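Local atomic coordinates of acetyltransferase (Agrobacterium tumefaciens, PDB entry 2FSR), a protein that is probably a GNAT-family N-acetyltransferase that transfers an acetyl group from acetyl-coenzyme A to an acceptor that is not established. Residues A[49-54]-A[58-63]; A[87-92]-A[118-123]. All blocks are in the same frame, centred on the assembly; numbering follows the deposited sequence.

Contact 1 of 2, residues A[49-54]-A[58-63]; sequences RDFMAS and TGVGGP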
loop_
_atom_site.group_PDB
_atom_site.type_symbol
_atom_site.label_atom_id
_atom_site.label_comp_id
_atom_site.label_asym_id
_atom_site.label_seq_id
_atom_site.Cartn_x
_atom_site.Cartn_y
_atom_site.Cartn_z
ATOM N N ARG A 49 0.941 -7.878 -12.753
ATOM C CA ARG A 49 1.533 -9.202 -12.897
ATOM C C ARG A 49 2.916 -9.074 -13.542
ATOM O O ARG A 49 3.860 -9.742 -13.121
ATOM C CB ARG A 49 0.609 -10.101 -13.735
ATOM C CG ARG A 49 1.166 -11.454 -14.106
ATOM C CD ARG A 49 1.599 -12.290 -12.906
ATOM N NE ARG A 49 2.311 -13.490 -13.368
ATOM C CZ ARG A 49 3.310 -14.090 -12.723
ATOM N NH1 ARG A 49 3.737 -13.631 -11.541
ATOM N NH2 ARG A 49 3.906 -15.159 -13.254
ATOM N N ASP A 50 3.033 -8.223 -14.563
ATOM C CA ASP A 50 4.339 -7.938 -15.177
ATOM C C ASP A 50 5.356 -7.556 -14.096
ATOM O O ASP A 50 6.461 -8.118 -14.039
ATOM C CB ASP A 50 4.245 -6.801 -16.212
ATOM C CG ASP A 50 3.554 -7.212 -17.514
ATOM O OD1 ASP A 50 3.295 -8.416 -17.742
ATOM O OD2 ASP A 50 3.275 -6.296 -18.326
ATOM N N PHE A 51 4.956 -6.655 -13.206
ATOM C CA PHE A 51 5.842 -6.223 -12.128
ATOM C C PHE A 51 6.178 -7.396 -11.196
ATOM O O PHE A 51 7.347 -7.656 -10.885
ATOM C CB PHE A 51 5.195 -5.084 -11.320
ATOM C CG PHE A 51 5.950 -4.729 -10.057
ATOM C CD1 PHE A 51 7.041 -3.882 -10.115
ATOM C CD2 PHE A 51 5.573 -5.248 -8.829
ATOM C CE1 PHE A 51 7.757 -3.551 -8.943
ATOM C CE2 PHE A 51 6.280 -4.921 -7.656
ATOM C CZ PHE A 51 7.369 -4.073 -7.726
HETATM N N MSE A 52 5.139 -8.095 -10.737
HETATM C CA MSE A 52 5.303 -9.142 -9.735
HETATM C C MSE A 52 6.071 -10.365 -10.216
HETATM O O MSE A 52 6.652 -11.088 -9.406
HETATM C CB MSE A 52 3.940 -9.550 -9.150
HETATM C CG MSE A 52 3.247 -8.412 -8.427
HETATM SE SE MSE A 52 4.017 -8.155 -6.642
HETATM C CE MSE A 52 2.863 -9.480 -5.747
ATOM N N ALA A 53 6.093 -10.578 -11.536
ATOM C CA ALA A 53 6.826 -11.703 -12.120
ATOM C C ALA A 53 8.310 -11.377 -12.333
ATOM O O ALA A 53 9.102 -12.275 -12.602
ATOM C CB ALA A 53 6.183 -12.097 -13.437
ATOM N N SER A 54 8.648 -10.092 -12.216
ATOM C CA SER A 54 9.935 -9.557 -12.670
ATOM C C SER A 54 10.939 -9.402 -11.527
ATOM O O SER A 54 10.556 -9.361 -10.363
ATOM C CB SER A 54 9.708 -8.193 -13.322
ATOM O OG SER A 54 9.601 -7.161 -12.354
ATOM N N THR A 58 11.753 -7.887 -6.335
ATOM C CA THR A 58 12.557 -8.510 -5.279
ATOM C C THR A 58 12.418 -7.731 -3.963
ATOM O O THR A 58 12.368 -8.325 -2.882
ATOM C CB THR A 58 14.045 -8.681 -5.704
ATOM O OG1 THR A 58 14.120 -9.428 -6.926
ATOM C CG2 THR A 58 14.840 -9.423 -4.637
ATOM N N GLY A 59 12.304 -6.408 -4.073
ATOM C CA GLY A 59 12.158 -5.526 -2.906
ATOM C C GLY A 59 10.790 -5.537 -2.230
ATOM O O GLY A 59 10.619 -4.925 -1.174
ATOM N N VAL A 60 9.806 -6.208 -2.837
ATOM C CA VAL A 60 8.537 -6.503 -2.152
ATOM C C VAL A 60 8.350 -8.026 -2.011
ATOM O O VAL A 60 7.217 -8.525 -1.968
ATOM C CB VAL A 60 7.284 -5.826 -2.812
ATOM C CG1 VAL A 60 7.326 -4.303 -2.632
ATOM C CG2 VAL A 60 7.139 -6.208 -4.300
ATOM N N GLY A 61 9.473 -8.741 -1.937
ATOM C CA GLY A 61 9.489 -10.179 -1.673
ATOM C C GLY A 61 9.359 -11.089 -2.885
ATOM O O GLY A 61 9.229 -12.305 -2.734
ATOM N N GLY A 62 9.404 -10.495 -4.078
ATOM C CA GLY A 62 9.269 -11.230 -5.341
ATOM C C GLY A 62 10.569 -11.831 -5.853
ATOM O O GLY A 62 11.591 -11.791 -5.157
ATOM N N PRO A 63 10.546 -12.402 -7.071
ATOM C CA PRO A 63 9.348 -12.527 -7.908
ATOM C C PRO A 63 8.362 -13.575 -7.399
ATOM O O PRO A 63 8.699 -14.432 -6.572
ATOM C CB PRO A 63 9.906 -12.928 -9.280
ATOM C CG PRO A 63 11.198 -13.604 -8.968
ATOM C CD PRO A 63 11.746 -12.952 -7.734
#
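Phe-51 and Val-60 meet at the rim of the aromatic ring. Val-60 CG2 approaches close to the ring plane and lies 3.7 Å from Phe-51 CE2. The ring comes forward because its CG stands anti to the backbone N (chi1 171°), and the two side chains cross at a slant. The same methyl sits between the backbone N and carbonyl carbon of Val-60. It also has the selenium of Met-52, a selenomethionine, as a looser neighbour, with SE 4.4 Å from Val-60 CG2.

The second half of the contact sets the Pro-63 ring against backbone carbonyls. A cis peptide bond precedes this proline. Pro-63 CB is 3.5 Å from Ala-53 O and 3.8 Å from Ser-54 O. Pro-63 CA lies 3.4 Å from Met-52 O, a CA-H...O contact bent to 121° at the hydrogen. Ser-57 OG, in the short link between the segments, is within hydrogen-bonding reach of both Met-52 O and Ser-54 O, which must share its single proton.

Within 49-54, Ser-54 turns its hydroxyl back on the last turn of the helix. Ser-54 OG donates to Phe-51 O at 2.7 Å, tilted 22° from the carbonyl plane. Ser-54 N bonds to the same oxygen from the same face, so two donors grip it.

No hydrogen bond joins 49-54 directly to 58-63. Apolar contacts and one weak CA-H...O contact make up the direct interface. Stronger bonds at this helix end involve Ser-54, Ser-57 and a backbone bond between Met-52 and Tyr-64, just past Pro-63.

Contact 2 of 2, residues A[87-92]-A[118-123]; sequences ALMIDL and LLYEGH. With FMT (formic acid), chain B.
In the antiparallel sheet of the GNAT domain, strand 87-92 reaches past strand 97-105 to the end of strand 114-119. Met-89 and Tyr-120 meet on one face of the sheet, Ile-90 and Leu-119 on the other. The strands are not adjacent. Ile-90 CA and Leu-119 CA are 8.5 Å apart. No backbone bond joins the two segments, and the contact is made by side chains, mainly with one another.

Met-89, a selenomethionine, touches with its terminal methyl. Its chain bends at both chi2 (-47°) and chi3 (-65°), which brings CE to 3.3 Å from Tyr-120 OH. CE is 4.2 Å from Tyr-120 CZ and meets the ring obliquely, and the two side chains cross at about a right angle. Ile-90 extends its CG1 branch, with CD1 4.1 Å from Leu-119 CD2. These side chains are also nearly perpendicular. The Ile-90 to Leu-119 pair is apolar.

Beyond the strand, Tyr-120 to His-123 form a type II beta turn, with Gly-122 at positive phi. His-123 ND1 donates to O1 of a formic acid molecule at 2.8 Å, with an angle of 162° at the hydrogen. The acceptor lies at the ring edge. Leu-92 CD1 is 3.5 Å from the formic acid carbon, and Tyr-128 OH also bonds to the ligand. The formic acid probably comes from the crystallisation liquor. In GNAT relatives, the loop between the equivalents of strand 114-119 and helix 128-143 holds the pyrophosphate of acetyl-coenzyme A, and the same role is likely here.

Ile-90 and Leu-119 lie under helix 128-143, against Ala-132 and Tyr-128 respectively. Met-89 packs on Leu-40 and Asp-44, in the loop between strand 35-38 and helix 45-53. Ile-99 of the intervening strand 97-105 touches both Ile-90 and His-123.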
loop_
_atom_site.group_PDB
_atom_site.type_symbol
_atom_site.label_atom_id
_atom_site.label_comp_id
_atom_site.label_asym_id
_atom_site.label_seq_id
_atom_site.Cartn_x
_atom_site.Cartn_y
_atom_site.Cartn_z
ATOM N N ALA A 87 -5.616 -1.703 -0.532
ATOM C CA ALA A 87 -4.734 -1.102 -1.539
ATOM C C ALA A 87 -5.490 -0.149 -2.438
ATOM O O ALA A 87 -6.707 -0.309 -2.666
ATOM C CB ALA A 87 -4.103 -2.186 -2.392
ATOM N N LEU A 88 -4.748 0.825 -2.958
ATOM C CA LEU A 88 -5.245 1.711 -4.004
ATOM C C LEU A 88 -4.171 1.762 -5.087
ATOM O O LEU A 88 -2.959 1.715 -4.786
ATOM C CB LEU A 88 -5.485 3.117 -3.448
ATOM C CG LEU A 88 -6.550 3.222 -2.343
ATOM C CD1 LEU A 88 -6.494 4.572 -1.621
ATOM C CD2 LEU A 88 -7.937 2.947 -2.907
HETATM N N MSE A 89 -4.606 1.804 -6.345
HETATM C CA MSE A 89 -3.660 1.977 -7.435
HETATM C C MSE A 89 -3.291 3.444 -7.521
HETATM O O MSE A 89 -4.132 4.309 -7.284
HETATM C CB MSE A 89 -4.261 1.501 -8.756
HETATM C CG MSE A 89 -4.675 0.015 -8.812
HETATM SE SE MSE A 89 -3.374 -1.267 -8.151
HETATM C CE MSE A 89 -1.969 -0.983 -9.475
ATOM N N ILE A 90 -2.038 3.699 -7.889
ATOM C CA ILE A 90 -1.526 5.067 -8.020
ATOM C C ILE A 90 -1.569 5.483 -9.476
ATOM O O ILE A 90 -0.883 4.873 -10.313
ATOM C CB ILE A 90 -0.063 5.190 -7.520
ATOM C CG1 ILE A 90 0.095 4.656 -6.077
ATOM C CG2 ILE A 90 0.427 6.635 -7.649
ATOM C CD1 ILE A 90 1.559 4.590 -5.597
ATOM N N ASP A 91 -2.377 6.502 -9.768
ATOM C CA ASP A 91 -2.420 7.099 -11.114
ATOM C C ASP A 91 -1.821 8.499 -11.091
ATOM O O ASP A 91 -1.942 9.216 -10.105
ATOM C CB ASP A 91 -3.859 7.192 -11.644
ATOM C CG ASP A 91 -4.474 5.841 -11.995
ATOM O OD1 ASP A 91 -3.785 4.794 -12.002
ATOM O OD2 ASP A 91 -5.701 5.853 -12.281
ATOM N N LEU A 92 -1.180 8.890 -12.197
ATOM C CA LEU A 92 -0.660 10.250 -12.309
ATOM C C LEU A 92 -1.792 11.229 -12.615
ATOM O O LEU A 92 -2.476 11.111 -13.637
ATOM C CB LEU A 92 0.403 10.336 -13.409
ATOM C CG LEU A 92 1.796 9.804 -13.100
ATOM C CD1 LEU A 92 2.624 9.782 -14.381
ATOM C CD2 LEU A 92 2.504 10.622 -12.024
ATOM N N LEU A 118 4.620 0.165 -3.992
ATOM C CA LEU A 118 5.465 -0.260 -5.094
ATOM C C LEU A 118 5.230 0.693 -6.264
ATOM O O LEU A 118 4.139 1.244 -6.433
ATOM C CB LEU A 118 5.168 -1.708 -5.505
ATOM C CG LEU A 118 3.759 -2.013 -6.032
ATOM C CD1 LEU A 118 3.677 -1.830 -7.562
ATOM C CD2 LEU A 118 3.356 -3.440 -5.655
ATOM N N LEU A 119 6.279 0.888 -7.067
ATOM C CA LEU A 119 6.205 1.666 -8.303
ATOM C C LEU A 119 6.682 0.836 -9.468
ATOM O O LEU A 119 7.658 0.077 -9.349
ATOM C CB LEU A 119 7.057 2.942 -8.215
ATOM C CG LEU A 119 6.585 4.023 -7.244
ATOM C CD1 LEU A 119 7.565 5.206 -7.271
ATOM C CD2 LEU A 119 5.166 4.516 -7.553
ATOM N N TYR A 120 5.991 0.978 -10.595
ATOM C CA TYR A 120 6.377 0.302 -11.812
ATOM C C TYR A 120 7.605 0.981 -12.403
ATOM O O TYR A 120 7.923 2.121 -12.078
ATOM C CB TYR A 120 5.232 0.337 -12.817
ATOM C CG TYR A 120 3.985 -0.396 -12.331
ATOM C CD1 TYR A 120 4.085 -1.511 -11.490
ATOM C CD2 TYR A 120 2.729 0.007 -12.735
ATOM C CE1 TYR A 120 2.934 -2.196 -11.055
ATOM C CE2 TYR A 120 1.566 -0.671 -12.315
ATOM C CZ TYR A 120 1.688 -1.756 -11.464
ATOM O OH TYR A 120 0.541 -2.420 -11.057
ATOM N N GLU A 121 8.259 0.259 -13.299
ATOM C CA GLU A 121 9.512 0.693 -13.872
ATOM C C GLU A 121 9.380 2.036 -14.586
ATOM O O GLU A 121 8.457 2.248 -15.382
ATOM C CB GLU A 121 10.002 -0.363 -14.847
ATOM C CG GLU A 121 11.417 -0.144 -15.274
ATOM C CD GLU A 121 11.886 -1.258 -16.155
ATOM O OE1 GLU A 121 11.284 -1.472 -17.238
ATOM O OE2 GLU A 121 12.870 -1.905 -15.756
ATOM N N GLY A 122 10.325 2.936 -14.294
ATOM C CA GLY A 122 10.380 4.238 -14.946
ATOM C C GLY A 122 9.869 5.402 -14.107
ATOM O O GLY A 122 9.952 6.559 -14.515
ATOM N N HIS A 123 9.327 5.096 -12.934
ATOM C CA HIS A 123 8.671 6.129 -12.153
ATOM C C HIS A 123 9.332 6.438 -10.812
ATOM O O HIS A 123 8.786 7.222 -10.043
ATOM C CB HIS A 123 7.200 5.779 -11.922
ATOM C CG HIS A 123 6.456 5.489 -13.180
ATOM N ND1 HIS A 123 6.085 6.476 -14.070
ATOM C CD2 HIS A 123 6.052 4.317 -13.724
ATOM C CE1 HIS A 123 5.473 5.919 -15.103
ATOM N NE2 HIS A 123 5.449 4.613 -14.920
HETATM C C FMT B . 6.094 10.048 -14.001
HETATM O O1 FMT B . 6.947 9.169 -14.169
HETATM O O2 FMT B . 6.246 11.277 -14.105
#

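From the N terminus, the chain runs through strand 35-38 into helix 45-53. Contact 1 then closes a short loop as 58-63 folds back on the end of that helix. Helix 66-83 follows and leads into strand 87-92. Contact 2 closes a longer loop, which takes in strand 97-105 and most of strand 114-119. The contacts follow in series and neither nest nor cross. Their centres are about 13 Å apart, yet they meet at Phe-51, which packs on Leu-118, Leu-119 O and Tyr-120. Helix 45-53 and its loop are thereby joined to the end of strand 114-119, an edge strand of the five-stranded sheet.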